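PDB 3R6D: NAD-dependent epimerase/dehydratase from Veillonella parvula DSM 2008, which probably binds NAD(P)H in a Rossmann fold and may act as an epimerase or dehydratase, as its family name suggests, on a substrate not identified here. Local coordinates for residues A[107-110]-A[114-117]; A[125-130]-A[154-159]; A[165-170]-A[175-180]. All coordinates share one frame; numbering follows the deposited sequence. Where two conformers were deposited one is given.

Contact 1 of 3, residues A[107-110]-A[114-117]; sequences SMAG and EFPV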
loop_
_atom_site.group_PDB
_atom_site.type_symbol
_atom_site.label_atom_id
_atom_site.label_comp_id
_atom_site.label_asym_id
_atom_site.label_seq_id
_atom_site.Cartn_x
_atom_site.Cartn_y
_atom_site.Cartn_z
ATOM N N SER A 107 -3.529 0.046 4.042
ATOM C CA SER A 107 -4.297 0.495 5.190
ATOM C C SER A 107 -3.939 -0.352 6.387
ATOM O O SER A 107 -2.998 -1.145 6.352
ATOM C CB SER A 107 -5.778 0.414 4.813
ATOM O OG SER A 107 -6.613 0.933 5.807
HETATM N N MSE A 108 -4.634 -0.140 7.488
HETATM C CA MSE A 108 -4.327 -0.852 8.730
HETATM C C MSE A 108 -5.354 -1.959 8.964
HETATM O O MSE A 108 -6.569 -1.793 8.748
HETATM C CB MSE A 108 -4.269 0.105 9.929
HETATM C CG MSE A 108 -5.527 0.877 10.169
HETATM SE SE MSE A 108 -5.441 1.939 11.831
HETATM C CE MSE A 108 -5.605 0.463 13.077
ATOM N N ALA A 109 -4.864 -3.081 9.463
ATOM C CA ALA A 109 -5.738 -4.103 10.018
ATOM C C ALA A 109 -6.365 -3.604 11.336
ATOM O O ALA A 109 -5.757 -2.811 12.065
ATOM C CB ALA A 109 -4.941 -5.366 10.272
ATOM N N GLY A 110 -7.569 -4.088 11.614
ATOM C CA GLY A 110 -8.266 -3.829 12.861
ATOM C C GLY A 110 -9.488 -2.957 12.750
ATOM O O GLY A 110 -10.229 -2.840 13.740
ATOM N N GLU A 114 -11.727 -7.325 12.790
ATOM C CA GLU A 114 -11.125 -8.597 12.457
ATOM C C GLU A 114 -10.099 -9.091 13.482
ATOM O O GLU A 114 -9.733 -10.267 13.442
ATOM C CB GLU A 114 -10.546 -8.588 11.011
ATOM C CG GLU A 114 -9.294 -7.757 10.769
ATOM C CD GLU A 114 -9.539 -6.318 10.421
ATOM O OE1 GLU A 114 -10.339 -5.631 11.100
ATOM O OE2 GLU A 114 -8.864 -5.823 9.489
ATOM N N PHE A 115 -9.585 -8.228 14.358
ATOM C CA PHE A 115 -8.581 -8.657 15.334
ATOM C C PHE A 115 -9.269 -9.292 16.545
ATOM O O PHE A 115 -10.352 -8.859 16.940
ATOM C CB PHE A 115 -7.779 -7.439 15.857
ATOM C CG PHE A 115 -6.582 -7.015 15.021
ATOM C CD1 PHE A 115 -5.845 -7.897 14.247
ATOM C CD2 PHE A 115 -6.127 -5.715 15.139
ATOM C CE1 PHE A 115 -4.687 -7.459 13.547
ATOM C CE2 PHE A 115 -4.992 -5.302 14.451
ATOM C CZ PHE A 115 -4.252 -6.176 13.679
ATOM N N PRO A 116 -8.621 -10.250 17.199
ATOM C CA PRO A 116 -9.093 -10.770 18.480
ATOM C C PRO A 116 -8.944 -9.729 19.576
ATOM O O PRO A 116 -8.250 -8.724 19.396
ATOM C CB PRO A 116 -8.208 -11.982 18.710
ATOM C CG PRO A 116 -6.907 -11.635 18.028
ATOM C CD PRO A 116 -7.303 -10.777 16.826
ATOM N N VAL A 117 -9.580 -9.972 20.725
ATOM C CA VAL A 117 -9.771 -8.941 21.729
ATOM C C VAL A 117 -8.470 -8.296 22.199
ATOM O O VAL A 117 -8.339 -7.046 22.215
ATOM C CB VAL A 117 -10.565 -9.493 22.949
ATOM C CG1 VAL A 117 -10.553 -8.485 24.083
ATOM C CG2 VAL A 117 -12.009 -9.768 22.555
HETATM O O HOH W 1 -9.101 -3.142 8.907
HETATM O O HOH W 2 -10.424 -5.411 15.101
#
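E114 and F115 fold back onto A109 and G110, where strand 102-108 of the Rossmann sheet runs out into a buried loop. Along the first segment, M108 comes in through water: its O accepts a hydrogen bond from water 1 (2.9 Å), which also donates to E114 OE2. At A109 the methyl group points at the phenyl ring, CB lying 3.6 Å from F115 CZ, while the backbone O of A109 stands obliquely to the ring, 3.5 Å from F115 CE2. The CA of A109 sits close to the E114 carboxylate. G110 then receives both partners. Its N donates to E114 OE2 over 3.0 Å in an almost straight bond (N-H...O 178°), but the hydrogen arrives from above the carboxylate, 63° out of its plane. The same N lies over one face of F115, offset toward the rim. G110 CA is 3.6 Å from F115 CD2, and any CB here would press on that carbon as well as on the carbonyl O of A109, consistent with glycine at this spot. Water 2 closes the loop, donating to G110 O (2.9 Å) and accepting from F115 N (3.0 Å). The carboxylate gets there because E114 CG lies between N and the carbonyl carbon (chi1 71°) and the chain bends again beyond it. OE2 is gripped by G110 N, water 1 and a salt bridge from R153, and OE1 accepts from S112 N, which should fix the group's rotation. Around this loop, strand 148-158 flanks strand 102-108, F175 meets F115 edge-to-face, and helix 117-125 covers M108 and F115 with T123.

Contact 2 of 3, residues A[125-130]-A[154-159]; sequences DNLPIS and LTWLYN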
loop_
_atom_site.group_PDB
_atom_site.type_symbol
_atom_site.label_atom_id
_atom_site.label_comp_id
_atom_site.label_asym_id
_atom_site.label_seq_id
_atom_site.Cartn_x
_atom_site.Cartn_y
_atom_site.Cartn_z
ATOM N N ASP A 125 -4.605 1.025 21.850
ATOM C CA ASP A 125 -3.818 1.627 22.919
ATOM C C ASP A 125 -2.549 2.270 22.373
ATOM O O ASP A 125 -1.945 3.111 23.029
ATOM C CB ASP A 125 -3.411 0.571 23.951
ATOM C CG ASP A 125 -4.553 0.123 24.868
ATOM O OD1 ASP A 125 -5.682 0.684 24.834
ATOM O OD2 ASP A 125 -4.305 -0.828 25.651
ATOM N N ASN A 126 -2.129 1.871 21.175
ATOM C CA ASN A 126 -0.837 2.280 20.620
ATOM C C ASN A 126 -0.930 3.106 19.346
ATOM O O ASN A 126 0.057 3.250 18.614
ATOM C CB ASN A 126 0.058 1.036 20.429
ATOM C CG ASN A 126 0.642 0.580 21.752
ATOM O OD1 ASN A 126 1.684 1.084 22.183
ATOM N ND2 ASN A 126 -0.054 -0.313 22.432
ATOM N N LEU A 127 -2.104 3.676 19.105
ATOM C CA LEU A 127 -2.299 4.597 17.991
ATOM C C LEU A 127 -3.150 5.752 18.458
ATOM O O LEU A 127 -4.095 5.570 19.238
ATOM C CB LEU A 127 -3.054 3.896 16.860
ATOM C CG LEU A 127 -2.278 2.787 16.139
ATOM C CD1 LEU A 127 -3.216 2.021 15.236
ATOM C CD2 LEU A 127 -1.090 3.335 15.331
ATOM N N PRO A 128 -2.867 6.954 17.946
ATOM C CA PRO A 128 -3.756 8.064 18.278
ATOM C C PRO A 128 -5.100 7.880 17.586
ATOM O O PRO A 128 -5.153 7.319 16.495
ATOM C CB PRO A 128 -3.047 9.293 17.714
ATOM C CG PRO A 128 -1.850 8.844 16.996
ATOM C CD PRO A 128 -1.695 7.345 17.149
ATOM N N ILE A 129 -6.165 8.339 18.221
ATOM C CA ILE A 129 -7.491 8.216 17.663
ATOM C C ILE A 129 -7.571 8.903 16.314
ATOM O O ILE A 129 -8.209 8.390 15.390
ATOM C CB ILE A 129 -8.564 8.785 18.641
ATOM C CG1 ILE A 129 -8.654 7.862 19.855
ATOM C CG2 ILE A 129 -9.922 8.923 17.938
ATOM C CD1 ILE A 129 -9.618 8.383 20.956
ATOM N N SER A 130 -6.912 10.047 16.182
ATOM C CA SER A 130 -6.949 10.773 14.930
ATOM C C SER A 130 -6.383 9.911 13.793
ATOM O O SER A 130 -6.836 10.026 12.642
ATOM C CB SER A 130 -6.197 12.107 15.055
ATOM O OG SER A 130 -4.811 11.884 15.222
ATOM N N LEU A 154 -2.738 -4.114 6.725
ATOM C CA LEU A 154 -1.487 -4.609 7.312
ATOM C C LEU A 154 -1.578 -4.635 8.804
ATOM O O LEU A 154 -2.045 -3.672 9.421
ATOM C CB LEU A 154 -0.303 -3.743 6.890
ATOM C CG LEU A 154 -0.148 -3.515 5.372
ATOM C CD1 LEU A 154 1.165 -2.813 5.091
ATOM C CD2 LEU A 154 -0.214 -4.845 4.594
ATOM N N THR A 155 -1.082 -5.732 9.398
ATOM C CA THR A 155 -0.854 -5.795 10.834
ATOM C C THR A 155 0.479 -5.066 11.161
ATOM O O THR A 155 0.988 -4.341 10.312
ATOM C CB THR A 155 -0.985 -7.222 11.319
ATOM O OG1 THR A 155 -0.912 -7.223 12.757
ATOM C CG2 THR A 155 0.074 -8.161 10.719
ATOM N N TRP A 156 0.976 -5.204 12.391
ATOM C CA TRP A 156 2.077 -4.346 12.851
ATOM C C TRP A 156 3.383 -4.663 12.132
ATOM O O TRP A 156 3.773 -5.823 12.054
ATOM C CB TRP A 156 2.230 -4.535 14.370
ATOM C CG TRP A 156 1.120 -3.808 15.116
ATOM C CD1 TRP A 156 -0.110 -4.305 15.485
ATOM C CD2 TRP A 156 1.120 -2.433 15.467
ATOM N NE1 TRP A 156 -0.861 -3.316 16.075
ATOM C CE2 TRP A 156 -0.129 -2.150 16.067
ATOM C CE3 TRP A 156 2.069 -1.403 15.340
ATOM C CZ2 TRP A 156 -0.446 -0.870 16.560
ATOM C CZ3 TRP A 156 1.760 -0.135 15.839
ATOM C CH2 TRP A 156 0.515 0.123 16.455
ATOM N N LEU A 157 4.046 -3.630 11.629
ATOM C CA LEU A 157 5.180 -3.818 10.720
ATOM C C LEU A 157 6.532 -3.837 11.421
ATOM O O LEU A 157 6.741 -3.188 12.436
ATOM C CB LEU A 157 5.220 -2.704 9.688
ATOM C CG LEU A 157 4.024 -2.666 8.748
ATOM C CD1 LEU A 157 4.002 -1.357 7.930
ATOM C CD2 LEU A 157 4.061 -3.877 7.786
ATOM N N TYR A 158 7.474 -4.571 10.841
ATOM C CA TYR A 158 8.857 -4.524 11.262
ATOM C C TYR A 158 9.706 -4.894 10.035
ATOM O O TYR A 158 9.166 -5.293 8.996
ATOM C CB TYR A 158 9.082 -5.442 12.477
ATOM C CG TYR A 158 9.008 -6.934 12.201
ATOM C CD1 TYR A 158 10.166 -7.706 12.185
ATOM C CD2 TYR A 158 7.787 -7.572 11.946
ATOM C CE1 TYR A 158 10.122 -9.067 11.947
ATOM C CE2 TYR A 158 7.728 -8.945 11.701
ATOM C CZ TYR A 158 8.903 -9.697 11.725
ATOM O OH TYR A 158 8.856 -11.067 11.509
ATOM N N ASN A 159 11.021 -4.747 10.172
ATOM C CA ASN A 159 11.947 -5.053 9.094
ATOM C C ASN A 159 12.772 -6.263 9.402
ATOM O O ASN A 159 13.419 -6.322 10.451
ATOM C CB ASN A 159 12.885 -3.870 8.834
ATOM C CG ASN A 159 12.139 -2.643 8.378
ATOM O OD1 ASN A 159 11.134 -2.745 7.673
ATOM N ND2 ASN A 159 12.620 -1.475 8.758
#
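W156 and L127 reach toward each other from opposite directions, joining two parts of the Rossmann fold: the end of strand 148-158, and the short loop between helix 117-125 and helix 129-144. The meeting point is small and apolar. L127 CD2 lies 3.8 Å from W156 CH2, and the branch carbon L127 CG comes almost as near, 3.9 Å from W156 CH2 and 4.1 Å from W156 CZ2, so the leucine bears obliquely on the far corner of the six-membered ring. N126 meets that corner too. Its backbone O is 3.8 Å from W156 CH2, at the edge and near the ring plane, and its CB is 4.1 Å from the same carbon. No hydrogen bond crosses between the segments, and they bury only 112 Å² together, as expected of a contact at the surface that relies on one long side chain to cover the 10.6 Å that separates the CA atoms of N126 and W156.

Torsions account for the reach. W156 has CG anti to its carbonyl carbon (chi1 -75°) and the indole turned square to the CA-CB-CG plane (chi2 90°), which sends the benzo end out to the loop. The next shell holds these pieces in place. W122 packs edge-to-face with the indole and P218 touches it. On the loop side, N126 turns its amide away from the indole, and ND2 donates to W122 O. L127 also rests on M108 of strand 102-108, and P128 occupies the N-cap position of helix 129-144. The rotation of the indole is probably restrained at its polar edge, where W156 NE1 is hydrogen-bonded to T123 OG1 of helix 117-125.

Contact 3 of 3, residues A[165-170]-A[175-180]; sequences DYELIP and FNDAQV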
loop_
_atom_site.group_PDB
_atom_site.type_symbol
_atom_site.label_atom_id
_atom_site.label_comp_id
_atom_site.label_asym_id
_atom_site.label_seq_id
_atom_site.Cartn_x
_atom_site.Cartn_y
_atom_site.Cartn_z
ATOM N N ASP A 165 7.695 -14.615 4.239
ATOM C CA ASP A 165 6.491 -15.411 4.218
ATOM C C ASP A 165 5.275 -14.573 4.628
ATOM O O ASP A 165 5.312 -13.840 5.627
ATOM C CB ASP A 165 6.658 -16.581 5.183
ATOM C CG ASP A 165 5.543 -17.586 5.074
ATOM O OD1 ASP A 165 5.018 -17.776 3.964
ATOM O OD2 ASP A 165 5.194 -18.184 6.110
ATOM N N TYR A 166 4.201 -14.673 3.852
ATOM C CA TYR A 166 2.964 -13.953 4.215
ATOM C C TYR A 166 1.771 -14.855 4.002
ATOM O O TYR A 166 1.864 -15.846 3.267
ATOM C CB TYR A 166 2.800 -12.669 3.377
ATOM C CG TYR A 166 2.565 -12.926 1.910
ATOM C CD1 TYR A 166 1.278 -13.152 1.423
ATOM C CD2 TYR A 166 3.628 -12.950 1.001
ATOM C CE1 TYR A 166 1.032 -13.418 0.067
ATOM C CE2 TYR A 166 3.392 -13.207 -0.370
ATOM C CZ TYR A 166 2.097 -13.442 -0.820
ATOM O OH TYR A 166 1.852 -13.687 -2.157
ATOM N N GLU A 167 0.654 -14.543 4.658
ATOM C CA GLU A 167 -0.616 -15.122 4.274
ATOM C C GLU A 167 -1.613 -13.998 4.056
ATOM O O GLU A 167 -1.492 -12.904 4.649
ATOM C CB GLU A 167 -1.112 -16.124 5.331
ATOM C CG GLU A 167 -1.253 -15.520 6.734
ATOM C CD GLU A 167 -1.637 -16.553 7.784
ATOM O OE1 GLU A 167 -1.944 -17.724 7.415
ATOM O OE2 GLU A 167 -1.624 -16.216 8.986
ATOM N N LEU A 168 -2.599 -14.286 3.229
ATOM C CA LEU A 168 -3.635 -13.331 2.861
ATOM C C LEU A 168 -4.906 -13.700 3.601
ATOM O O LEU A 168 -5.292 -14.866 3.649
ATOM C CB LEU A 168 -3.861 -13.362 1.342
ATOM C CG LEU A 168 -2.647 -12.980 0.499
ATOM C CD1 LEU A 168 -2.933 -13.006 -0.982
ATOM C CD2 LEU A 168 -2.122 -11.595 0.876
ATOM N N ILE A 169 -5.537 -12.697 4.204
ATOM C CA ILE A 169 -6.692 -12.894 5.080
ATOM C C ILE A 169 -7.921 -12.261 4.451
ATOM O O ILE A 169 -8.003 -11.031 4.352
ATOM C CB ILE A 169 -6.446 -12.291 6.493
ATOM C CG1 ILE A 169 -5.153 -12.813 7.112
ATOM C CG2 ILE A 169 -7.657 -12.554 7.417
ATOM C CD1 ILE A 169 -5.109 -14.234 7.403
ATOM N N PRO A 170 -8.867 -13.085 3.996
ATOM C CA PRO A 170 -9.987 -12.510 3.266
ATOM C C PRO A 170 -10.883 -11.622 4.124
ATOM O O PRO A 170 -10.838 -11.692 5.372
ATOM C CB PRO A 170 -10.738 -13.739 2.714
ATOM C CG PRO A 170 -10.207 -14.895 3.300
ATOM C CD PRO A 170 -8.879 -14.562 3.984
ATOM N N PHE A 175 -8.415 -12.254 11.819
ATOM C CA PHE A 175 -7.037 -11.835 11.524
ATOM C C PHE A 175 -6.275 -11.922 12.848
ATOM O O PHE A 175 -6.347 -11.017 13.683
ATOM C CB PHE A 175 -7.057 -10.397 10.988
ATOM C CG PHE A 175 -5.766 -9.924 10.340
ATOM C CD1 PHE A 175 -5.830 -9.070 9.259
ATOM C CD2 PHE A 175 -4.505 -10.171 10.878
ATOM C CE1 PHE A 175 -4.708 -8.584 8.659
ATOM C CE2 PHE A 175 -3.359 -9.673 10.244
ATOM C CZ PHE A 175 -3.488 -8.874 9.108
ATOM N N ASN A 176 -5.564 -13.029 13.041
ATOM C CA ASN A 176 -4.925 -13.281 14.322
ATOM C C ASN A 176 -3.431 -12.980 14.344
ATOM O O ASN A 176 -2.797 -13.045 15.413
ATOM C CB ASN A 176 -5.202 -14.727 14.730
ATOM C CG ASN A 176 -6.678 -14.980 14.983
ATOM O OD1 ASN A 176 -7.262 -15.987 14.534
ATOM N ND2 ASN A 176 -7.282 -14.084 15.688
ATOM N N ASP A 177 -2.861 -12.628 13.200
ATOM C CA ASP A 177 -1.418 -12.371 13.130
ATOM C C ASP A 177 -1.087 -10.984 13.674
ATOM O O ASP A 177 -1.611 -9.972 13.161
ATOM C CB ASP A 177 -0.913 -12.478 11.685
ATOM C CG ASP A 177 -1.083 -13.848 11.095
ATOM O OD1 ASP A 177 -1.209 -14.869 11.836
ATOM O OD2 ASP A 177 -1.104 -13.923 9.823
ATOM N N ALA A 178 -0.181 -10.930 14.659
ATOM C CA ALA A 178 0.154 -9.700 15.356
ATOM C C ALA A 178 1.229 -8.894 14.655
ATOM O O ALA A 178 1.501 -7.754 15.067
ATOM C CB ALA A 178 0.579 -9.994 16.786
ATOM N N GLN A 179 1.843 -9.451 13.595
ATOM C CA GLN A 179 2.937 -8.748 12.932
ATOM C C GLN A 179 3.126 -9.260 11.529
ATOM O O GLN A 179 2.644 -10.346 11.182
ATOM C CB GLN A 179 4.246 -8.916 13.709
ATOM C CG GLN A 179 4.706 -10.376 13.710
ATOM C CD GLN A 179 5.812 -10.635 14.693
ATOM O OE1 GLN A 179 5.874 -9.997 15.746
ATOM N NE2 GLN A 179 6.719 -11.557 14.357
ATOM N N VAL A 180 3.860 -8.483 10.731
ATOM C CA VAL A 180 4.280 -8.909 9.402
ATOM C C VAL A 180 5.473 -8.016 9.025
ATOM O O VAL A 180 5.522 -6.837 9.378
ATOM C CB VAL A 180 3.111 -8.818 8.375
ATOM C CG1 VAL A 180 2.720 -7.375 8.120
ATOM C CG2 VAL A 180 3.484 -9.501 7.056
#
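E167 and D177 bring two carboxylates together across the connection between strand 167-169 and strand 179-181, two strands that belong to one mixed Rossmann sheet without pairing with each other: the first runs antiparallel to strand 204-209, the second parallel to strand 148-158. From CB, the E167 chain leaves with CG between N and the carbonyl carbon (chi1 57°) and then stays extended, which carries its end over to D177. CG comes within 3.5 Å of D177 OD2, and CD within 3.4 Å of that oxygen. At the tip, E167 OE2 is 2.5 Å from D177 OD2 and 3.2 Å from D177 OD1. The two acid groups approach from opposite directions and lie nearly coplanar, their planes 10° apart. So short a spacing between oxygens suggests that one of the acids probably keeps a proton. With an alanine at E167 the chain would stop at CB, and D177 OD2 would probably lose its close oxygen partner, with a gap opened beside it.

Two residues on, I169 points toward the 175-180 segment and packs on F175. Its CG2 is 4.2 Å from F175 CB. D177 is also touched by T213 and H214, and F175 packs against T155 of strand 148-158. Above the middle of the F175 ring stands I169 CG1, 4.3 Å from the plane.

How the contacts relate
Strand 148-158, which carries one side of contact 2, is bordered by contacts 1 and 3. Contact 1 joins contact 2 through probable hydrogen bonds between parallel strands, A109 N to L154 O at 2.9 Å and S107 O to L154 N at 3.0 Å. The centres of contacts 1 and 2 lie about 10 Å apart, as do those of contacts 1 and 3, where E114 O meets F175 N at 2.9 Å. Contacts 2 and 3, about 14 Å apart, are joined by probable hydrogen bonds from V180 N to W156 O and from T155 OG1 to D177 O. The three contacts follow in series along the chain, building up the later strands of the probable NAD(P)H-binding sheet.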